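Local coordinates for protein enoyl-CoA hydratase (Geobacillus kaustophilus, PDB 2PPY) that probably catalyses the hydration of enoyl-CoA thioesters in fatty-acid beta-oxidation, as a hexameric member of the enoyl-CoA hydratase/isomerase family, at residues Y37-R48 / T93-Y104; R243-L251 / K257-I265. All coordinates share one frame; numbering follows the deposited sequence.

Interaction 1: residues Y37-R48 / T93-Y104; sequences YKEFNAAIDDIR and TLDKIARSPQVY
Lys96 NZ is gripped by two side chains of helix 37-48: Asp45 OD1 at 2.7 Å, as a salt bridge, and Asn41 OD1 at 2.9 Å. The ammonium meets Asp45 OD1 on the syn side, somewhat out of the carboxylate plane. A bend at chi3 (73°) turns the lysine chain, packed as a knob among Asn41, Ile44, Asp45 and Arg48, so that NZ reaches both oxygens. Water 1 donates to Asn41 OD1 and to Thr93 OG1; the latter also bonds to Phe89 O.

One turn on, Arg48 runs extended from CG to NE. Arg48 NE points almost straight at Ser100 OG (3.1 Å, N-H...O 175°), while NH2 bonds to Lys96 O at 3.0 Å. Both acceptors lie near the guanidinium plane, and Lys96 CE lies over one face, toward its rim. Ser100 OG donates in turn to Lys96 O (2.8 Å), coming from above the carbonyl plane, so this carbonyl oxygen has two donors.

Apolar contacts fill the rest of the interface. Thr93 is a second knob, set among Tyr37, Phe40, Asn41 and Ile44, with CG2 3.7 Å from Tyr37 CD1 at the ring edge. Leu94 CD2 also meets that edge, and Ile44 CD1 packs on Ile97 CG1. Farther along the chain, Tyr104 OH donates to water 2 at 2.6 Å, and this water donates to Gln102 OE1 and Ile44 O. The axes of segments 37-48 and 93-99 run 19° apart in the same direction, 9.8 Å at closest approach. This near-parallel, knobs-into-holes helix pair belongs to the crotonase-like fold, beside its sheet, where Ile47 and Tyr104 touch strand 55-60. The Asp45 salt bridge probably offsets much of the Lys96 charge, whereas Arg48 NH1 pairs with Glu92 of a neighbouring subunit.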
loop_
_atom_site.group_PDB
_atom_site.type_symbol
_atom_site.label_atom_id
_atom_site.label_comp_id
_atom_site.label_asym_id
_atom_site.label_seq_id
_atom_site.Cartn_x
_atom_site.Cartn_y
_atom_site.Cartn_z
ATOM N N TYR A 37 25.897 14.374 10.785
ATOM C CA TYR A 37 25.034 13.884 9.718
ATOM C C TYR A 37 25.243 14.616 8.407
ATOM O O TYR A 37 25.050 14.040 7.336
ATOM C CB TYR A 37 23.570 13.938 10.151
ATOM C CG TYR A 37 23.056 12.573 10.563
ATOM C CD1 TYR A 37 22.813 11.586 9.605
ATOM C CD2 TYR A 37 22.873 12.244 11.907
ATOM C CE1 TYR A 37 22.401 10.305 9.973
ATOM C CE2 TYR A 37 22.461 10.963 12.287
ATOM C CZ TYR A 37 22.227 10.000 11.313
ATOM O OH TYR A 37 21.811 8.738 11.674
ATOM N N LYS A 38 25.650 15.879 8.483
ATOM C CA LYS A 38 25.908 16.639 7.268
ATOM C C LYS A 38 27.125 16.017 6.584
ATOM O O LYS A 38 27.183 15.938 5.359
ATOM C CB LYS A 38 26.149 18.115 7.604
ATOM C CG LYS A 38 24.892 18.809 8.115
ATOM C CD LYS A 38 25.167 20.170 8.732
ATOM C CE LYS A 38 25.696 21.163 7.721
ATOM N NZ LYS A 38 25.898 22.496 8.355
ATOM N N GLU A 39 28.081 15.545 7.383
ATOM C CA GLU A 39 29.274 14.908 6.836
ATOM C C GLU A 39 28.953 13.498 6.344
ATOM O O GLU A 39 29.435 13.077 5.294
ATOM C CB GLU A 39 30.389 14.836 7.885
ATOM C CG GLU A 39 30.843 16.186 8.433
ATOM C CD GLU A 39 32.213 16.114 9.091
ATOM O OE1 GLU A 39 32.450 15.173 9.874
ATOM O OE2 GLU A 39 33.054 16.999 8.827
ATOM N N PHE A 40 28.139 12.769 7.105
ATOM C CA PHE A 40 27.759 11.410 6.725
ATOM C C PHE A 40 26.983 11.456 5.407
ATOM O O PHE A 40 27.168 10.605 4.531
ATOM C CB PHE A 40 26.896 10.766 7.818
ATOM C CG PHE A 40 26.697 9.284 7.638
ATOM C CD1 PHE A 40 27.784 8.418 7.652
ATOM C CD2 PHE A 40 25.425 8.753 7.453
ATOM C CE1 PHE A 40 27.608 7.043 7.492
ATOM C CE2 PHE A 40 25.238 7.379 7.290
ATOM C CZ PHE A 40 26.334 6.524 7.307
ATOM N N ASN A 41 26.117 12.460 5.274
ATOM C CA ASN A 41 25.330 12.645 4.057
ATOM C C ASN A 41 26.251 12.914 2.869
ATOM O O ASN A 41 26.046 12.384 1.778
ATOM C CB ASN A 41 24.375 13.829 4.220
ATOM C CG ASN A 41 23.546 14.075 2.978
ATOM O OD1 ASN A 41 22.695 13.265 2.614
ATOM N ND2 ASN A 41 23.800 15.191 2.311
ATOM N N ALA A 42 27.265 13.749 3.084
ATOM C CA ALA A 42 28.223 14.081 2.028
ATOM C C ALA A 42 28.994 12.841 1.584
ATOM O O ALA A 42 29.267 12.665 0.396
ATOM C CB ALA A 42 29.192 15.151 2.514
ATOM N N ALA A 43 29.343 11.986 2.542
ATOM C CA ALA A 43 30.079 10.762 2.241
ATOM C C ALA A 43 29.224 9.864 1.354
ATOM O O ALA A 43 29.713 9.261 0.395
ATOM C CB ALA A 43 30.434 10.038 3.530
ATOM N N ILE A 44 27.939 9.781 1.681
ATOM C CA ILE A 44 27.012 8.973 0.902
ATOM C C ILE A 44 26.941 9.499 -0.531
ATOM O O ILE A 44 27.086 8.729 -1.486
ATOM C CB ILE A 44 25.601 8.983 1.532
ATOM C CG1 ILE A 44 25.658 8.318 2.914
ATOM C CG2 ILE A 44 24.624 8.251 0.634
ATOM C CD1 ILE A 44 24.344 8.301 3.656
ATOM N N ASP A 45 26.730 10.807 -0.683
ATOM C CA ASP A 45 26.658 11.401 -2.018
ATOM C C ASP A 45 27.958 11.167 -2.781
ATOM O O ASP A 45 27.942 10.780 -3.951
ATOM C CB ASP A 45 26.379 12.907 -1.941
ATOM C CG ASP A 45 24.950 13.218 -1.551
ATOM O OD1 ASP A 45 24.065 12.380 -1.814
ATOM O OD2 ASP A 45 24.706 14.310 -0.997
ATOM N N ASP A 46 29.083 11.401 -2.113
ATOM C CA ASP A 46 30.385 11.197 -2.737
ATOM C C ASP A 46 30.528 9.770 -3.244
ATOM O O ASP A 46 30.883 9.543 -4.399
ATOM C CB ASP A 46 31.511 11.468 -1.745
ATOM C CG ASP A 46 32.874 11.137 -2.321
ATOM O OD1 ASP A 46 33.332 11.878 -3.215
ATOM O OD2 ASP A 46 33.480 10.131 -1.894
ATOM N N ILE A 47 30.257 8.810 -2.366
ATOM C CA ILE A 47 30.367 7.402 -2.712
ATOM C C ILE A 47 29.438 7.006 -3.854
ATOM O O ILE A 47 29.809 6.190 -4.701
ATOM C CB ILE A 47 30.107 6.515 -1.476
ATOM C CG1 ILE A 47 31.201 6.771 -0.431
ATOM C CG2 ILE A 47 30.089 5.045 -1.876
ATOM C CD1 ILE A 47 30.980 6.096 0.901
ATOM N N ARG A 48 28.238 7.588 -3.881
ATOM C CA ARG A 48 27.268 7.298 -4.937
ATOM C C ARG A 48 27.831 7.670 -6.303
ATOM O O ARG A 48 27.708 6.917 -7.264
ATOM C CB ARG A 48 25.977 8.097 -4.731
ATOM C CG ARG A 48 24.954 7.512 -3.781
ATOM C CD ARG A 48 23.800 8.501 -3.659
ATOM N NE ARG A 48 22.631 7.969 -2.964
ATOM C CZ ARG A 48 21.470 8.611 -2.889
ATOM N NH1 ARG A 48 21.335 9.799 -3.464
ATOM N NH2 ARG A 48 20.443 8.068 -2.251
ATOM N N THR A 93 18.764 11.373 5.416
ATOM C CA THR A 93 20.126 10.923 5.156
ATOM C C THR A 93 20.147 9.398 5.219
ATOM O O THR A 93 20.639 8.737 4.305
ATOM C CB THR A 93 21.114 11.491 6.189
ATOM O OG1 THR A 93 21.151 12.921 6.074
ATOM C CG2 THR A 93 22.520 10.925 5.953
ATOM N N LEU A 94 19.599 8.840 6.293
ATOM C CA LEU A 94 19.563 7.392 6.432
ATOM C C LEU A 94 18.759 6.765 5.290
ATOM O O LEU A 94 19.113 5.697 4.796
ATOM C CB LEU A 94 18.962 6.996 7.787
ATOM C CG LEU A 94 19.775 7.373 9.036
ATOM C CD1 LEU A 94 19.172 6.667 10.251
ATOM C CD2 LEU A 94 21.250 6.962 8.871
ATOM N N ASP A 95 17.696 7.436 4.856
ATOM C CA ASP A 95 16.867 6.914 3.769
ATOM C C ASP A 95 17.651 6.712 2.468
ATOM O O ASP A 95 17.324 5.828 1.672
ATOM C CB ASP A 95 15.681 7.849 3.473
ATOM C CG ASP A 95 14.732 8.003 4.651
ATOM O OD1 ASP A 95 14.630 7.073 5.478
ATOM O OD2 ASP A 95 14.069 9.061 4.735
ATOM N N LYS A 96 18.670 7.539 2.249
ATOM C CA LYS A 96 19.476 7.465 1.031
ATOM C C LYS A 96 20.224 6.145 0.813
ATOM O O LYS A 96 20.509 5.768 -0.322
ATOM C CB LYS A 96 20.455 8.645 0.999
ATOM C CG LYS A 96 19.729 9.989 0.954
ATOM C CD LYS A 96 20.648 11.200 1.089
ATOM C CE LYS A 96 21.479 11.440 -0.163
ATOM N NZ LYS A 96 21.998 12.841 -0.195
ATOM N N ILE A 97 20.530 5.439 1.896
ATOM C CA ILE A 97 21.252 4.173 1.804
ATOM C C ILE A 97 20.504 3.098 1.006
ATOM O O ILE A 97 21.085 2.441 0.141
ATOM C CB ILE A 97 21.580 3.628 3.224
ATOM C CG1 ILE A 97 22.509 4.608 3.944
ATOM C CG2 ILE A 97 22.247 2.260 3.125
ATOM C CD1 ILE A 97 22.806 4.243 5.378
ATOM N N ALA A 98 19.219 2.920 1.289
ATOM C CA ALA A 98 18.422 1.922 0.584
ATOM C C ALA A 98 18.329 2.225 -0.911
ATOM O O ALA A 98 18.083 1.329 -1.712
ATOM C CB ALA A 98 17.025 1.849 1.188
ATOM N N ARG A 99 18.525 3.487 -1.282
ATOM C CA ARG A 99 18.453 3.885 -2.682
ATOM C C ARG A 99 19.810 3.859 -3.380
ATOM O O ARG A 99 19.875 4.001 -4.602
ATOM C CB ARG A 99 17.860 5.295 -2.802
ATOM C CG ARG A 99 16.535 5.471 -2.088
ATOM C CD ARG A 99 15.910 6.829 -2.377
ATOM N NE ARG A 99 14.786 7.094 -1.481
ATOM C CZ ARG A 99 14.782 8.036 -0.543
ATOM N NH1 ARG A 99 15.840 8.824 -0.375
ATOM N NH2 ARG A 99 13.723 8.181 0.240
ATOM N N SER A 100 20.885 3.688 -2.610
ATOM C CA SER A 100 22.245 3.670 -3.160
ATOM C C SER A 100 22.652 2.350 -3.823
ATOM O O SER A 100 22.231 1.274 -3.403
ATOM C CB SER A 100 23.254 4.012 -2.059
ATOM O OG SER A 100 23.003 5.300 -1.521
ATOM N N PRO A 101 23.501 2.420 -4.862
ATOM C CA PRO A 101 23.953 1.221 -5.571
ATOM C C PRO A 101 24.804 0.298 -4.708
ATOM O O PRO A 101 24.776 -0.919 -4.888
ATOM C CB PRO A 101 24.764 1.785 -6.744
ATOM C CG PRO A 101 24.251 3.177 -6.910
ATOM C CD PRO A 101 24.057 3.629 -5.487
ATOM N N GLN A 102 25.566 0.881 -3.783
ATOM C CA GLN A 102 26.448 0.108 -2.909
ATOM C C GLN A 102 25.710 -0.614 -1.801
ATOM O O GLN A 102 24.678 -0.145 -1.320
ATOM C CB GLN A 102 27.493 1.001 -2.221
ATOM C CG GLN A 102 28.489 1.708 -3.113
ATOM C CD GLN A 102 27.911 2.940 -3.766
ATOM O OE1 GLN A 102 26.969 3.549 -3.251
ATOM N NE2 GLN A 102 28.486 3.330 -4.898
ATOM N N VAL A 103 26.265 -1.748 -1.386
ATOM C CA VAL A 103 25.705 -2.515 -0.289
ATOM C C VAL A 103 26.317 -1.912 0.973
ATOM O O VAL A 103 27.542 -1.840 1.108
ATOM C CB VAL A 103 26.093 -4.007 -0.386
ATOM C CG1 VAL A 103 25.718 -4.738 0.897
ATOM C CG2 VAL A 103 25.391 -4.643 -1.572
ATOM N N TYR A 104 25.465 -1.457 1.884
ATOM C CA TYR A 104 25.928 -0.868 3.133
ATOM C C TYR A 104 25.923 -1.883 4.279
ATOM O O TYR A 104 24.893 -2.474 4.598
ATOM C CB TYR A 104 25.060 0.342 3.498
ATOM C CG TYR A 104 25.523 1.643 2.868
ATOM C CD1 TYR A 104 25.539 1.809 1.483
ATOM C CD2 TYR A 104 25.977 2.694 3.663
ATOM C CE1 TYR A 104 26.004 2.997 0.904
ATOM C CE2 TYR A 104 26.442 3.879 3.097
ATOM C CZ TYR A 104 26.454 4.022 1.722
ATOM O OH TYR A 104 26.930 5.185 1.175
HETATM O O HOH W 1 19.979 13.972 3.523
HETATM O O HOH W 2 26.468 5.537 -1.314
#

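Interaction 2: residues R243-L251 / K257-I265; sequences RSEDAKEGL and KRQPNWKGI
The C-terminal tail folds back along helix 245-255 after a Schellman motif with Lys257 as its C-prime residue, and its last residues reach the helix's first turn. There the Asp246 carboxylate receives tail backbone N-H groups: Lys263 N bonds to OD1 at 3.0 Å and Gly264 N to OD2 at 3.1 Å, both on the syn side. In return Asp246 N donates to Ile265 O (2.9 Å, 151°), in the carbonyl plane. Ser244, the N-cap residue, accepts a weak capping bond from Ala247 N and also bonds to Leu241 O.

Trp262 brings its ring edge to the helix, CZ3 lying 3.1 Å from Asp246 O. Trp262 CH2 comes 3.6 Å from Gly250 CA, where a beta carbon would clash. Pro260 CG lies over one face of the Trp262 ring, toward its rim.

Two ion pairs flank this packing. Lys263 NZ meets Glu245 OE1 at 2.8 Å on the anti side. Glu249 OE2 sits over one face of the Arg258 guanidinium, 2.7 Å from NH1, with the two planes 87° apart. Replacing Asp246 with an alanine would probably leave the Lys263 and Gly264 N-H groups without their acceptor and the tail less firmly held. The exchange thus runs both ways: the Asp246 carboxylate takes N-H groups of the tail while its own backbone N gives to Ile265 O, and the two salt bridges probably balance the neighbouring charges.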
loop_
_atom_site.group_PDB
_atom_site.type_symbol
_atom_site.label_atom_id
_atom_site.label_comp_id
_atom_site.label_asym_id
_atom_site.label_seq_id
_atom_site.Cartn_x
_atom_site.Cartn_y
_atom_site.Cartn_z
ATOM N N ARG A 243 21.195 -7.004 -20.092
ATOM C CA ARG A 243 21.870 -6.168 -21.075
ATOM C C ARG A 243 23.297 -5.787 -20.686
ATOM O O ARG A 243 23.965 -5.070 -21.430
ATOM C CB ARG A 243 21.072 -4.884 -21.338
ATOM C CG ARG A 243 19.841 -5.047 -22.224
ATOM C CD ARG A 243 18.655 -5.606 -21.456
ATOM N NE ARG A 243 17.456 -5.728 -22.281
ATOM C CZ ARG A 243 16.928 -4.734 -22.986
ATOM N NH1 ARG A 243 17.493 -3.535 -22.973
ATOM N NH2 ARG A 243 15.839 -4.943 -23.710
ATOM N N SER A 244 23.770 -6.257 -19.536
ATOM C CA SER A 244 25.121 -5.916 -19.098
ATOM C C SER A 244 26.162 -6.876 -19.659
ATOM O O SER A 244 25.827 -7.931 -20.203
ATOM C CB SER A 244 25.215 -5.911 -17.567
ATOM O OG SER A 244 25.213 -7.229 -17.036
ATOM N N GLU A 245 27.430 -6.506 -19.513
ATOM C CA GLU A 245 28.527 -7.326 -20.003
ATOM C C GLU A 245 28.812 -8.481 -19.053
ATOM O O GLU A 245 29.162 -9.579 -19.486
ATOM C CB GLU A 245 29.779 -6.467 -20.185
ATOM C CG GLU A 245 29.633 -5.425 -21.282
ATOM C CD GLU A 245 30.814 -4.481 -21.358
ATOM O OE1 GLU A 245 31.962 -4.965 -21.462
ATOM O OE2 GLU A 245 30.593 -3.252 -21.320
ATOM N N ASP A 246 28.657 -8.238 -17.759
ATOM C CA ASP A 246 28.903 -9.279 -16.772
ATOM C C ASP A 246 27.966 -10.460 -16.973
ATOM O O ASP A 246 28.348 -11.604 -16.741
ATOM C CB ASP A 246 28.745 -8.713 -15.360
ATOM C CG ASP A 246 29.956 -7.917 -14.918
ATOM O OD1 ASP A 246 30.596 -7.282 -15.783
ATOM O OD2 ASP A 246 30.261 -7.916 -13.709
ATOM N N ALA A 247 26.737 -10.180 -17.403
ATOM C CA ALA A 247 25.752 -11.232 -17.644
ATOM C C ALA A 247 26.253 -12.109 -18.782
ATOM O O ALA A 247 26.265 -13.337 -18.683
ATOM C CB ALA A 247 24.403 -10.618 -18.009
ATOM N N LYS A 248 26.660 -11.461 -19.869
ATOM C CA LYS A 248 27.193 -12.160 -21.030
ATOM C C LYS A 248 28.347 -13.022 -20.530
ATOM O O LYS A 248 28.361 -14.239 -20.713
ATOM C CB LYS A 248 27.708 -11.147 -22.056
ATOM C CG LYS A 248 26.632 -10.275 -22.693
ATOM C CD LYS A 248 27.243 -9.020 -23.317
ATOM C CE LYS A 248 26.328 -8.382 -24.365
ATOM N NZ LYS A 248 24.969 -8.043 -23.855
ATOM N N GLU A 249 29.303 -12.368 -19.879
ATOM C CA GLU A 249 30.480 -13.026 -19.328
ATOM C C GLU A 249 30.118 -14.153 -18.365
ATOM O O GLU A 249 30.679 -15.245 -18.437
ATOM C CB GLU A 249 31.346 -11.991 -18.604
ATOM C CG GLU A 249 32.578 -12.551 -17.910
ATOM C CD GLU A 249 33.526 -13.252 -18.864
ATOM O OE1 GLU A 249 33.802 -12.693 -19.948
ATOM O OE2 GLU A 249 34.003 -14.355 -18.526
ATOM N N GLY A 250 29.179 -13.879 -17.463
ATOM C CA GLY A 250 28.766 -14.870 -16.485
ATOM C C GLY A 250 28.177 -16.130 -17.084
ATOM O O GLY A 250 28.468 -17.232 -16.625
ATOM N N LEU A 251 27.342 -15.976 -18.105
ATOM C CA LEU A 251 26.725 -17.129 -18.747
ATOM C C LEU A 251 27.743 -17.927 -19.561
ATOM O O LEU A 251 27.706 -19.158 -19.571
ATOM C CB LEU A 251 25.554 -16.682 -19.632
ATOM C CG LEU A 251 24.222 -16.406 -18.913
ATOM C CD1 LEU A 251 24.413 -15.371 -17.814
ATOM C CD2 LEU A 251 23.184 -15.928 -19.917
ATOM N N LYS A 257 32.729 -23.496 -18.610
ATOM C CA LYS A 257 33.327 -23.937 -17.353
ATOM C C LYS A 257 34.661 -23.292 -16.971
ATOM O O LYS A 257 35.663 -23.977 -16.777
ATOM C CB LYS A 257 33.482 -25.460 -17.335
ATOM C CG LYS A 257 32.229 -26.220 -17.745
ATOM C CD LYS A 257 32.438 -27.722 -17.620
ATOM C CE LYS A 257 31.365 -28.505 -18.359
ATOM N NZ LYS A 257 29.994 -28.214 -17.861
ATOM N N ARG A 258 34.662 -21.969 -16.860
ATOM C CA ARG A 258 35.858 -21.218 -16.491
ATOM C C ARG A 258 35.489 -20.055 -15.578
ATOM O O ARG A 258 34.353 -19.582 -15.595
ATOM C CB ARG A 258 36.505 -20.695 -17.776
ATOM C CG ARG A 258 35.544 -19.991 -18.719
ATOM C CD ARG A 258 35.869 -18.516 -18.856
ATOM N NE ARG A 258 34.974 -17.856 -19.802
ATOM C CZ ARG A 258 35.056 -16.572 -20.136
ATOM N NH1 ARG A 258 35.996 -15.802 -19.600
ATOM N NH2 ARG A 258 34.198 -16.058 -21.007
ATOM N N GLN A 259 36.443 -19.598 -14.775
ATOM C CA GLN A 259 36.176 -18.500 -13.858
ATOM C C GLN A 259 35.845 -17.224 -14.622
ATOM O O GLN A 259 36.633 -16.758 -15.444
ATOM C CB GLN A 259 37.378 -18.248 -12.950
ATOM C CG GLN A 259 37.049 -17.370 -11.752
ATOM C CD GLN A 259 38.282 -16.818 -11.068
ATOM O OE1 GLN A 259 39.185 -17.564 -10.691
ATOM N NE2 GLN A 259 38.325 -15.499 -10.900
ATOM N N PRO A 260 34.664 -16.641 -14.357
ATOM C CA PRO A 260 34.234 -15.411 -15.025
ATOM C C PRO A 260 35.024 -14.210 -14.534
ATOM O O PRO A 260 35.440 -14.165 -13.378
ATOM C CB PRO A 260 32.759 -15.323 -14.657
ATOM C CG PRO A 260 32.738 -15.911 -13.285
ATOM C CD PRO A 260 33.620 -17.127 -13.439
ATOM N N ASN A 261 35.233 -13.243 -15.422
ATOM C CA ASN A 261 35.969 -12.033 -15.079
ATOM C C ASN A 261 35.024 -10.838 -15.084
ATOM O O ASN A 261 34.783 -10.208 -16.117
ATOM C CB ASN A 261 37.114 -11.816 -16.070
ATOM C CG ASN A 261 38.083 -12.986 -16.100
ATOM O OD1 ASN A 261 38.644 -13.370 -15.071
ATOM N ND2 ASN A 261 38.283 -13.559 -17.282
ATOM N N TRP A 262 34.495 -10.539 -13.906
ATOM C CA TRP A 262 33.550 -9.448 -13.716
ATOM C C TRP A 262 34.148 -8.074 -13.964
ATOM O O TRP A 262 35.253 -7.775 -13.517
ATOM C CB TRP A 262 32.997 -9.511 -12.300
ATOM C CG TRP A 262 32.517 -10.870 -11.925
ATOM C CD1 TRP A 262 32.973 -11.644 -10.898
ATOM C CD2 TRP A 262 31.466 -11.612 -12.554
ATOM N NE1 TRP A 262 32.269 -12.823 -10.846
ATOM C CE2 TRP A 262 31.340 -12.830 -11.852
ATOM C CE3 TRP A 262 30.621 -11.369 -13.646
ATOM C CZ2 TRP A 262 30.396 -13.802 -12.203
ATOM C CZ3 TRP A 262 29.685 -12.335 -13.995
ATOM C CH2 TRP A 262 29.583 -13.539 -13.274
ATOM N N LYS A 263 33.400 -7.237 -14.673
ATOM C CA LYS A 263 33.843 -5.884 -14.974
ATOM C C LYS A 263 32.985 -4.864 -14.234
ATOM O O LYS A 263 33.316 -3.681 -14.187
ATOM C CB LYS A 263 33.789 -5.637 -16.484
ATOM C CG LYS A 263 34.897 -6.348 -17.255
ATOM C CD LYS A 263 34.650 -6.344 -18.756
ATOM C CE LYS A 263 33.473 -7.239 -19.125
ATOM N NZ LYS A 263 33.277 -7.335 -20.598
ATOM N N GLY A 264 31.885 -5.332 -13.655
ATOM C CA GLY A 264 31.008 -4.446 -12.909
ATOM C C GLY A 264 29.979 -3.720 -13.750
ATOM O O GLY A 264 29.186 -2.940 -13.227
ATOM N N ILE A 265 29.991 -3.968 -15.055
ATOM C CA ILE A 265 29.043 -3.334 -15.961
ATOM C C ILE A 265 28.434 -4.376 -16.894
ATOM O O ILE A 265 28.772 -5.566 -16.741
ATOM C CB ILE A 265 29.724 -2.244 -16.815
ATOM C CG1 ILE A 265 30.757 -2.877 -17.751
ATOM C CG2 ILE A 265 30.398 -1.224 -15.909
ATOM C CD1 ILE A 265 31.409 -1.891 -18.702
#

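How the interactions relate
From the N terminus, interaction 1 comes first: helix 34-48 meets the later part of helix 80-99 and the start of strand 103-108, closing a 44-residue excursion that includes strand 55-60, the sheet neighbour of 103-108. Interaction 2 follows much later and closes a far shorter loop, five residues between 243-251 and 257-265, tying helix 245-255 to the chain's own end. The two are in series, neither nested nor crossed, with centres 27 Å apart and nearest atoms about 9 Å. Interaction 1 belongs to the buried core beside the seven-stranded sheet, interaction 2 to the peripheral C-terminal region. Both reach the second subunit, and interaction 2 also packs against the fifth, where Trp262 meets Ser141 of that subunit.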